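PDB 6OYC: glycosylation Associate Protein 1 from Streptococcus agalactiae serotype V, which probably takes part, as a member of an accessory Sec system family related to GT-B glycosyltransferases, in glycan recognition and secretion of glycosylated proteins. Local coordinates for residues Y16-L21 and T27-D32; M56-Y61 and N130-D135; K341-N346 and K380-S385. All coordinates share one frame; numbering follows the deposited sequence.

Contact 1. Residues Y16-L21 and T27-D32; sequences YDNNYL and TNVGFD. With SO4 (sulfate ion), chain K.
Val29 bridges the two segments with a single methyl, CG1, which lies against Tyr20 and the side-chain amide of Asn18. CG1 sits 4.1 Å from Tyr20 CE2, near the ring plane at its edge, so the aromatic edge and not a face meets the valine. The torsion of Val29 sets CG1 anti to the backbone N (chi1 178°), reaching across to residues 16-21. A compact branched side chain suits a place where two limbs of the same loop only graze; 114 Å² is buried in all, both sides counted.

No hydrogen bond crosses between the segments; side-chain bonds within residues 16-21 stiffen that limb alone. Asp17 OD1 accepts from Asn19 N at 2.9 Å, approached from above the carboxylate plane, which makes an Asx turn. Asn19 OD1 in turn accepts a weak bond from Tyr20 N and lies over the centre of the Tyr20 ring, 4.2 Å above its plane. The far end of Tyr20 is fixed by a hydrogen bond from its hydroxyl group to Glu127.

Residues 27-32 are held by bonds to residues beyond them: Val29 O bonds to Lys25 NZ, and Asp32 N-caps helix 33-43 through Ile35 N. Gly30 takes backbone angles that suit a residue without a side chain. A sulfate, probably from the crystallisation liquor, is gripped twice through one oxygen: Thr27 N points almost straight at O1 of the sulfate, 3.1 Å away (178°), and Thr27 OG1 lies 2.8 Å from that same O1. A glycerol, also probably from the liquor, takes a hydrogen bond with Gly30 O.

The chemistry implies one self-bonded limb and one anchored outside itself, joined across the gap by one valine methyl, at a surface where, in this crystal, a sulfate and a glycerol have settled.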
loop_
_atom_site.group_PDB
_atom_site.type_symbol
_atom_site.label_atom_id
_atom_site.label_comp_id
_atom_site.label_asym_id
_atom_site.label_seq_id
_atom_site.Cartn_x
_atom_site.Cartn_y
_atom_site.Cartn_z
ATOM N N TYR A 16 3.808 1.772 -15.146
ATOM C CA TYR A 16 4.378 0.442 -15.015
ATOM C C TYR A 16 3.849 -0.259 -13.752
ATOM O O TYR A 16 3.012 0.269 -13.018
ATOM C CB TYR A 16 5.915 0.535 -15.010
ATOM C CG TYR A 16 6.638 -0.785 -15.231
ATOM C CD1 TYR A 16 6.413 -1.537 -16.383
ATOM C CD2 TYR A 16 7.523 -1.288 -14.282
ATOM C CE1 TYR A 16 7.056 -2.749 -16.593
ATOM C CE2 TYR A 16 8.179 -2.495 -14.489
ATOM C CZ TYR A 16 7.935 -3.211 -15.655
ATOM O OH TYR A 16 8.553 -4.399 -15.876
ATOM N N ASP A 17 4.341 -1.485 -13.527
ATOM C CA ASP A 17 3.963 -2.307 -12.382
ATOM C C ASP A 17 4.392 -1.633 -11.079
ATOM O O ASP A 17 5.525 -1.161 -10.958
ATOM C CB ASP A 17 4.634 -3.692 -12.534
ATOM C CG ASP A 17 4.172 -4.751 -11.496
ATOM O OD1 ASP A 17 3.217 -4.526 -10.711
ATOM O OD2 ASP A 17 4.791 -5.849 -11.504
ATOM N N ASN A 18 3.495 -1.594 -10.095
ATOM C CA ASN A 18 3.858 -1.081 -8.774
ATOM C C ASN A 18 4.372 -2.167 -7.838
ATOM O O ASN A 18 4.689 -1.868 -6.685
ATOM C CB ASN A 18 2.663 -0.365 -8.112
ATOM C CG ASN A 18 1.566 -1.327 -7.651
ATOM O OD1 ASN A 18 1.488 -2.467 -8.106
ATOM N ND2 ASN A 18 0.713 -0.864 -6.733
ATOM N N ASN A 19 4.452 -3.416 -8.288
ATOM C CA ASN A 19 4.823 -4.484 -7.375
ATOM C C ASN A 19 6.238 -4.263 -6.846
ATOM O O ASN A 19 7.056 -3.558 -7.445
ATOM C CB ASN A 19 4.697 -5.852 -8.056
ATOM C CG ASN A 19 4.499 -6.991 -7.045
ATOM O OD1 ASN A 19 4.248 -6.741 -5.870
ATOM N ND2 ASN A 19 4.609 -8.238 -7.501
ATOM N N TYR A 20 6.497 -4.838 -5.678
ATOM C CA TYR A 20 7.754 -4.687 -4.956
ATOM C C TYR A 20 8.290 -6.071 -4.607
ATOM O O TYR A 20 7.545 -7.050 -4.561
ATOM C CB TYR A 20 7.534 -3.867 -3.683
ATOM C CG TYR A 20 6.279 -4.312 -2.956
ATOM C CD1 TYR A 20 6.268 -5.484 -2.186
ATOM C CD2 TYR A 20 5.092 -3.580 -3.057
ATOM C CE1 TYR A 20 5.110 -5.907 -1.538
ATOM C CE2 TYR A 20 3.932 -3.993 -2.403
ATOM C CZ TYR A 20 3.942 -5.153 -1.652
ATOM O OH TYR A 20 2.781 -5.548 -1.017
ATOM N N LEU A 21 9.585 -6.158 -4.354
ATOM C CA LEU A 21 10.128 -7.418 -3.850
ATOM C C LEU A 21 9.515 -7.749 -2.491
ATOM O O LEU A 21 9.304 -6.864 -1.653
ATOM C CB LEU A 21 11.649 -7.328 -3.735
ATOM C CG LEU A 21 12.325 -6.815 -5.009
ATOM C CD1 LEU A 21 13.851 -6.708 -4.808
ATOM C CD2 LEU A 21 11.978 -7.724 -6.171
ATOM N N THR A 27 7.156 1.674 2.293
ATOM C CA THR A 27 6.100 1.940 3.273
ATOM C C THR A 27 4.908 2.698 2.681
ATOM O O THR A 27 3.825 2.672 3.275
ATOM C CB THR A 27 6.656 2.720 4.463
ATOM O OG1 THR A 27 7.588 3.695 3.990
ATOM C CG2 THR A 27 7.356 1.783 5.440
ATOM N N ASN A 28 5.071 3.351 1.531
ATOM C CA ASN A 28 4.036 4.200 0.953
ATOM C C ASN A 28 3.264 3.543 -0.183
ATOM O O ASN A 28 2.448 4.214 -0.815
ATOM C CB ASN A 28 4.647 5.512 0.441
ATOM C CG ASN A 28 5.577 5.302 -0.754
ATOM O OD1 ASN A 28 6.205 4.244 -0.901
ATOM N ND2 ASN A 28 5.671 6.314 -1.613
ATOM N N VAL A 29 3.523 2.278 -0.489
ATOM C CA VAL A 29 2.704 1.512 -1.416
ATOM C C VAL A 29 1.747 0.662 -0.594
ATOM O O VAL A 29 2.169 -0.031 0.338
ATOM C CB VAL A 29 3.574 0.640 -2.340
ATOM C CG1 VAL A 29 2.702 -0.214 -3.291
ATOM C CG2 VAL A 29 4.517 1.513 -3.141
ATOM N N GLY A 30 0.462 0.722 -0.918
ATOM C CA GLY A 30 -0.486 -0.102 -0.201
ATOM C C GLY A 30 -1.819 0.565 0.025
ATOM O O GLY A 30 -2.279 1.344 -0.823
ATOM N N PHE A 31 -2.430 0.277 1.179
ATOM C CA PHE A 31 -3.782 0.730 1.497
ATOM C C PHE A 31 -3.936 2.231 1.242
ATOM O O PHE A 31 -3.101 3.029 1.671
ATOM C CB PHE A 31 -4.088 0.403 2.964
ATOM C CG PHE A 31 -5.433 0.871 3.420
ATOM C CD1 PHE A 31 -6.560 0.084 3.208
ATOM C CD2 PHE A 31 -5.584 2.118 4.009
ATOM C CE1 PHE A 31 -7.815 0.525 3.600
ATOM C CE2 PHE A 31 -6.837 2.565 4.408
ATOM C CZ PHE A 31 -7.955 1.763 4.204
ATOM N N ASP A 32 -4.990 2.623 0.526
ATOM C CA ASP A 32 -5.159 4.048 0.245
ATOM C C ASP A 32 -6.642 4.372 0.129
ATOM O O ASP A 32 -7.503 3.531 0.407
ATOM C CB ASP A 32 -4.373 4.458 -1.004
ATOM C CG ASP A 32 -4.994 3.948 -2.303
ATOM O OD1 ASP A 32 -6.033 3.257 -2.275
ATOM O OD2 ASP A 32 -4.426 4.241 -3.377
HETATM S S SO4 K . 11.026 3.878 1.859
HETATM O O1 SO4 K . 9.852 3.238 2.444
HETATM O O2 SO4 K . 10.666 4.537 0.595
HETATM O O3 SO4 K . 12.057 2.860 1.671
HETATM O O4 SO4 K . 11.543 4.894 2.783
#

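Contact 2. Residues M56-Y61 and N130-D135; sequences MPNLRY and NLTHID
The amides of Asn58 and Asn130 meet almost coplanar, their planes 7° apart, while the Tyr61 ring stands beside them. Asn58 OD1 lies in the ring plane at the edge of Tyr61. Asn130 comes to that ring obliquely, its CG 3.5 Å from Tyr61 CE2, with the amide plane turned 49° from the ring.

Coplanarity serves the hydrogen bond between the amides: Asn130 ND2 donates to Asn58 OD1 over 3.1 Å, meeting a lone pair in the carbonyl plane. Asparagine suits both positions, because a short amide can offer an oxygen on one side and an N-H on the other. A water accepts from Asn58 ND2 at 3.0 Å and lies near Asn130 OD1, though so close to it in the model that this second link is doubtful. Asn130 CG lies between its backbone N and carbonyl carbon (chi1 58°), which turns the amide toward Asn58. Thr132 adds only a loose touch, its CG2 4.3 Å from Asn58 OD1.

Behind the contact, a type I turn from Met56 to Leu59 leads into helix 59-65. Asn58 holds the N-cap position without a capping bond from its side chain; Asp150 instead accepts from Tyr61 N and forms a salt bridge with Arg60.

Helix 59-65 is the connection of a beta-alpha-beta crossover between the parallel strands 48-52 and 73-75, as in a Rossmann-like domain. Here the turn and first residues of that helix meet the residue that leads into strand 131-138 of the long antiparallel sheet inserted into the domain.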
loop_
_atom_site.group_PDB
_atom_site.type_symbol
_atom_site.label_atom_id
_atom_site.label_comp_id
_atom_site.label_asym_id
_atom_site.label_seq_id
_atom_site.Cartn_x
_atom_site.Cartn_y
_atom_site.Cartn_z
ATOM N N MET A 56 -0.374 -3.829 -14.547
ATOM C CA MET A 56 -0.498 -4.473 -13.232
ATOM C C MET A 56 -0.573 -5.996 -13.359
ATOM O O MET A 56 -1.618 -6.611 -13.110
ATOM C CB MET A 56 -1.723 -3.922 -12.493
ATOM C CG MET A 56 -1.537 -2.496 -11.991
ATOM S SD MET A 56 -0.440 -2.532 -10.566
ATOM C CE MET A 56 -1.649 -2.702 -9.241
ATOM N N PRO A 57 0.537 -6.645 -13.716
ATOM C CA PRO A 57 0.506 -8.117 -13.874
ATOM C C PRO A 57 0.171 -8.864 -12.587
ATOM O O PRO A 57 -0.234 -10.033 -12.648
ATOM C CB PRO A 57 1.921 -8.448 -14.362
ATOM C CG PRO A 57 2.763 -7.270 -13.904
ATOM C CD PRO A 57 1.872 -6.082 -13.982
ATOM N N ASN A 58 0.307 -8.225 -11.426
ATOM C CA ASN A 58 -0.013 -8.845 -10.147
ATOM C C ASN A 58 -1.321 -8.323 -9.568
ATOM O O ASN A 58 -1.512 -8.340 -8.349
ATOM C CB ASN A 58 1.119 -8.626 -9.145
ATOM C CG ASN A 58 1.344 -9.825 -8.298
ATOM O OD1 ASN A 58 1.435 -10.944 -8.811
ATOM N ND2 ASN A 58 1.397 -9.625 -6.972
ATOM N N LEU A 59 -2.232 -7.866 -10.435
ATOM C CA LEU A 59 -3.406 -7.133 -9.971
ATOM C C LEU A 59 -4.330 -8.019 -9.141
ATOM O O LEU A 59 -4.923 -7.555 -8.157
ATOM C CB LEU A 59 -4.149 -6.544 -11.167
ATOM C CG LEU A 59 -5.450 -5.789 -10.888
ATOM C CD1 LEU A 59 -5.230 -4.681 -9.876
ATOM C CD2 LEU A 59 -6.018 -5.213 -12.196
ATOM N N ARG A 60 -4.467 -9.294 -9.512
ATOM C CA ARG A 60 -5.464 -10.113 -8.829
ATOM C C ARG A 60 -5.030 -10.426 -7.394
ATOM O O ARG A 60 -5.847 -10.360 -6.469
ATOM C CB ARG A 60 -5.752 -11.377 -9.646
ATOM C CG ARG A 60 -6.738 -11.135 -10.840
ATOM C CD ARG A 60 -6.172 -11.582 -12.194
ATOM N NE ARG A 60 -4.841 -11.037 -12.439
ATOM C CZ ARG A 60 -4.601 -9.883 -13.057
ATOM N NH1 ARG A 60 -5.610 -9.147 -13.536
ATOM N NH2 ARG A 60 -3.345 -9.468 -13.200
ATOM N N TYR A 61 -3.737 -10.717 -7.175
ATOM C CA TYR A 61 -3.261 -10.837 -5.802
ATOM C C TYR A 61 -3.384 -9.514 -5.079
ATOM O O TYR A 61 -3.763 -9.479 -3.904
ATOM C CB TYR A 61 -1.814 -11.334 -5.742
ATOM C CG TYR A 61 -1.735 -12.830 -5.889
ATOM C CD1 TYR A 61 -2.462 -13.673 -5.041
ATOM C CD2 TYR A 61 -0.972 -13.411 -6.896
ATOM C CE1 TYR A 61 -2.410 -15.051 -5.189
ATOM C CE2 TYR A 61 -0.916 -14.778 -7.049
ATOM C CZ TYR A 61 -1.646 -15.589 -6.198
ATOM O OH TYR A 61 -1.586 -16.939 -6.355
ATOM N N ASN A 130 3.958 -16.345 -5.274
ATOM C CA ASN A 130 3.906 -16.666 -6.690
ATOM C C ASN A 130 5.149 -16.132 -7.405
ATOM O O ASN A 130 5.685 -15.072 -7.061
ATOM C CB ASN A 130 2.641 -16.072 -7.309
ATOM C CG ASN A 130 2.562 -14.554 -7.140
ATOM O OD1 ASN A 130 2.722 -14.023 -6.036
ATOM N ND2 ASN A 130 2.326 -13.851 -8.242
ATOM N N LEU A 131 5.628 -16.888 -8.385
ATOM C CA LEU A 131 6.693 -16.403 -9.253
ATOM C C LEU A 131 6.268 -15.088 -9.916
ATOM O O LEU A 131 5.254 -15.039 -10.628
ATOM C CB LEU A 131 7.016 -17.463 -10.313
ATOM C CG LEU A 131 8.000 -17.027 -11.395
ATOM C CD1 LEU A 131 9.408 -16.976 -10.795
ATOM C CD2 LEU A 131 7.947 -17.973 -12.572
ATOM N N THR A 132 7.032 -14.022 -9.672
ATOM C CA THR A 132 6.751 -12.714 -10.259
ATOM C C THR A 132 7.682 -12.385 -11.420
ATOM O O THR A 132 7.220 -11.997 -12.501
ATOM C CB THR A 132 6.856 -11.608 -9.203
ATOM O OG1 THR A 132 8.066 -11.781 -8.448
ATOM C CG2 THR A 132 5.657 -11.656 -8.263
ATOM N N HIS A 133 8.987 -12.525 -11.231
ATOM C CA HIS A 133 9.862 -12.264 -12.362
ATOM C C HIS A 133 11.151 -13.064 -12.238
ATOM O O HIS A 133 11.542 -13.496 -11.148
ATOM C CB HIS A 133 10.146 -10.758 -12.535
ATOM C CG HIS A 133 10.909 -10.124 -11.410
ATOM N ND1 HIS A 133 10.290 -9.523 -10.328
ATOM C CD2 HIS A 133 12.237 -9.914 -11.244
ATOM C CE1 HIS A 133 11.205 -9.004 -9.532
ATOM N NE2 HIS A 133 12.395 -9.220 -10.068
ATOM N N ILE A 134 11.787 -13.277 -13.391
ATOM C CA ILE A 134 13.121 -13.857 -13.458
ATOM C C ILE A 134 14.056 -12.875 -14.165
ATOM O O ILE A 134 13.791 -12.463 -15.308
ATOM C CB ILE A 134 13.117 -15.210 -14.177
ATOM C CG1 ILE A 134 12.247 -16.218 -13.428
ATOM C CG2 ILE A 134 14.533 -15.694 -14.367
ATOM C CD1 ILE A 134 11.872 -17.400 -14.283
ATOM N N ASP A 135 15.153 -12.511 -13.484
ATOM C CA ASP A 135 16.241 -11.774 -14.116
ATOM C C ASP A 135 17.150 -12.784 -14.795
ATOM O O ASP A 135 17.707 -13.664 -14.133
ATOM C CB ASP A 135 17.032 -10.956 -13.100
ATOM C CG ASP A 135 16.233 -9.791 -12.526
ATOM O OD1 ASP A 135 15.160 -9.437 -13.079
ATOM O OD2 ASP A 135 16.688 -9.239 -11.499
HETATM O O HOH W 1 2.196 -11.855 -5.061
#

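Contact 3. Residues K341-N346 and K380-S385; sequences KVMLKN and KFFSLS
Met343 points into a corner formed by two consecutive phenylalanines: its SD goes to Phe382, its CB to Phe381, and the methyl CE lies between the two rings. The sulfur makes a Met-aromatic contact at the edge of the Phe382 ring: SD is 3.7 Å from Phe382 CE1 and lies 84° off the ring normal. The thioether crosses this phenylalanine at about a right angle, and a bend at chi3 (78°) carries Met343 CE back to 4.0 Å from Phe381 CE2. Met343 CB meets the edge of the Phe381 ring, as the two side chains slide past each other in opposite directions. A flexible, polarisable methionine can follow both ring edges at once.

Leu344 lies across Phe381 at roughly a right angle, its CD2 3.5 Å from Phe381 CZ, in an oblique approach. One face of Phe381 is closed by its own neighbour: Phe382 CB stands 4.1 Å above the plane, over the ring centre.

The cluster joins the C-terminal part of helix 329-344 to the loop leading from helix 360-375 toward strand 406-409. Tyr340 meets Phe382 edge-to-face, while Leu406 of strand 406-409 and Ile349 and Val351 of strand 349-354 pack against Met343 from the sheet.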
loop_
_atom_site.group_PDB
_atom_site.type_symbol
_atom_site.label_atom_id
_atom_site.label_comp_id
_atom_site.label_asym_id
_atom_site.label_seq_id
_atom_site.Cartn_x
_atom_site.Cartn_y
_atom_site.Cartn_z
ATOM N N LYS A 341 10.478 0.781 34.221
ATOM C CA LYS A 341 9.755 1.131 35.442
ATOM C C LYS A 341 8.338 0.563 35.447
ATOM O O LYS A 341 7.908 -0.043 36.438
ATOM C CB LYS A 341 9.724 2.649 35.620
ATOM C CG LYS A 341 10.980 3.234 36.267
ATOM C CD LYS A 341 10.689 4.598 36.873
ATOM C CE LYS A 341 11.662 5.663 36.356
ATOM N NZ LYS A 341 13.073 5.464 36.806
ATOM N N VAL A 342 7.587 0.751 34.352
ATOM C CA VAL A 342 6.211 0.254 34.347
ATOM C C VAL A 342 6.183 -1.269 34.309
ATOM O O VAL A 342 5.220 -1.890 34.772
ATOM C CB VAL A 342 5.395 0.852 33.182
ATOM C CG1 VAL A 342 5.662 2.348 33.035
ATOM C CG2 VAL A 342 5.664 0.102 31.883
ATOM N N MET A 343 7.238 -1.894 33.783
ATOM C CA MET A 343 7.238 -3.341 33.612
ATOM C C MET A 343 7.560 -4.062 34.911
ATOM O O MET A 343 7.004 -5.136 35.173
ATOM C CB MET A 343 8.225 -3.741 32.516
ATOM C CG MET A 343 7.595 -3.726 31.125
ATOM S SD MET A 343 8.799 -3.875 29.806
ATOM C CE MET A 343 9.144 -5.642 29.844
ATOM N N LEU A 344 8.453 -3.498 35.736
ATOM C CA LEU A 344 8.659 -4.060 37.066
ATOM C C LEU A 344 7.389 -3.971 37.892
ATOM O O LEU A 344 7.090 -4.868 38.682
ATOM C CB LEU A 344 9.800 -3.355 37.788
ATOM C CG LEU A 344 11.209 -3.426 37.216
ATOM C CD1 LEU A 344 11.974 -2.287 37.817
ATOM C CD2 LEU A 344 11.881 -4.751 37.544
ATOM N N LYS A 345 6.617 -2.906 37.703
ATOM C CA LYS A 345 5.340 -2.741 38.380
ATOM C C LYS A 345 4.223 -3.600 37.796
ATOM O O LYS A 345 3.121 -3.601 38.360
ATOM C CB LYS A 345 4.907 -1.273 38.319
ATOM C CG LYS A 345 5.581 -0.362 39.325
ATOM C CD LYS A 345 5.133 1.072 39.111
ATOM C CE LYS A 345 3.617 1.167 38.993
ATOM N NZ LYS A 345 3.188 1.910 37.764
ATOM N N ASN A 346 4.457 -4.313 36.685
ATOM C CA ASN A 346 3.376 -5.062 36.033
ATOM C C ASN A 346 3.987 -6.158 35.157
ATOM O O ASN A 346 4.410 -5.888 34.028
ATOM C CB ASN A 346 2.487 -4.139 35.227
ATOM C CG ASN A 346 1.232 -4.829 34.740
ATOM O OD1 ASN A 346 1.212 -6.043 34.552
ATOM N ND2 ASN A 346 0.171 -4.056 34.539
ATOM N N LYS A 380 16.880 -10.301 32.974
ATOM C CA LYS A 380 16.583 -11.201 31.865
ATOM C C LYS A 380 15.196 -10.950 31.273
ATOM O O LYS A 380 14.995 -11.142 30.063
ATOM C CB LYS A 380 16.734 -12.657 32.309
ATOM C CG LYS A 380 16.596 -13.657 31.155
ATOM C CD LYS A 380 17.879 -14.460 30.923
ATOM C CE LYS A 380 17.668 -15.548 29.861
ATOM N NZ LYS A 380 18.237 -15.217 28.512
ATOM N N PHE A 381 14.228 -10.518 32.089
ATOM C CA PHE A 381 12.918 -10.193 31.537
ATOM C C PHE A 381 12.975 -8.975 30.617
ATOM O O PHE A 381 12.055 -8.771 29.815
ATOM C CB PHE A 381 11.902 -9.974 32.662
ATOM C CG PHE A 381 11.910 -8.582 33.234
ATOM C CD1 PHE A 381 12.787 -8.239 34.257
ATOM C CD2 PHE A 381 11.027 -7.613 32.758
ATOM C CE1 PHE A 381 12.792 -6.955 34.789
ATOM C CE2 PHE A 381 11.030 -6.320 33.280
ATOM C CZ PHE A 381 11.906 -5.993 34.300
ATOM N N PHE A 382 14.045 -8.182 30.707
ATOM C CA PHE A 382 14.225 -6.956 29.942
ATOM C C PHE A 382 15.424 -7.090 29.013
ATOM O O PHE A 382 16.361 -6.289 29.084
ATOM C CB PHE A 382 14.412 -5.771 30.902
ATOM C CG PHE A 382 14.047 -4.423 30.316
ATOM C CD1 PHE A 382 12.718 -4.028 30.215
ATOM C CD2 PHE A 382 15.037 -3.541 29.897
ATOM C CE1 PHE A 382 12.376 -2.782 29.686
ATOM C CE2 PHE A 382 14.703 -2.294 29.362
ATOM C CZ PHE A 382 13.370 -1.915 29.256
ATOM N N SER A 383 15.407 -8.088 28.131
ATOM C CA SER A 383 16.537 -8.354 27.257
ATOM C C SER A 383 16.022 -8.744 25.881
ATOM O O SER A 383 14.836 -9.031 25.707
ATOM C CB SER A 383 17.421 -9.461 27.832
ATOM O OG SER A 383 16.623 -10.420 28.503
ATOM N N LEU A 384 16.929 -8.777 24.899
ATOM C CA LEU A 384 16.586 -9.129 23.519
ATOM C C LEU A 384 17.478 -10.269 23.042
ATOM O O LEU A 384 18.679 -10.066 22.830
ATOM C CB LEU A 384 16.730 -7.922 22.596
ATOM C CG LEU A 384 15.643 -6.866 22.752
ATOM C CD1 LEU A 384 16.041 -5.639 21.979
ATOM C CD2 LEU A 384 14.312 -7.402 22.274
ATOM N N SER A 385 16.876 -11.448 22.837
ATOM C CA SER A 385 17.579 -12.714 22.537
ATOM C C SER A 385 18.880 -12.584 21.730
ATOM O O SER A 385 19.981 -12.724 22.282
ATOM C CB SER A 385 16.629 -13.658 21.798
ATOM O OG SER A 385 16.321 -13.132 20.518
#

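How the contacts relate
The three contacts come in series along the chain. Contacts 1 and 2 are neighbours, with centres 12 Å apart, and they touch: Asp17 packs on Pro57, and Asn19 on Asn58 and Thr132. Together they tie the loop between strand 2-5 and helix 33-43 to helix 59-65 of the seven-stranded parallel sheet's domain and to the inserted antiparallel sheet. Contact 3 stands apart, its centre 37 Å from contact 1 and 43 Å from contact 2, beside the second, six-stranded parallel sheet. Two such parallel alpha/beta units fit the GT-B relationship of the family, and the contacts thus sample both halves and the insertion.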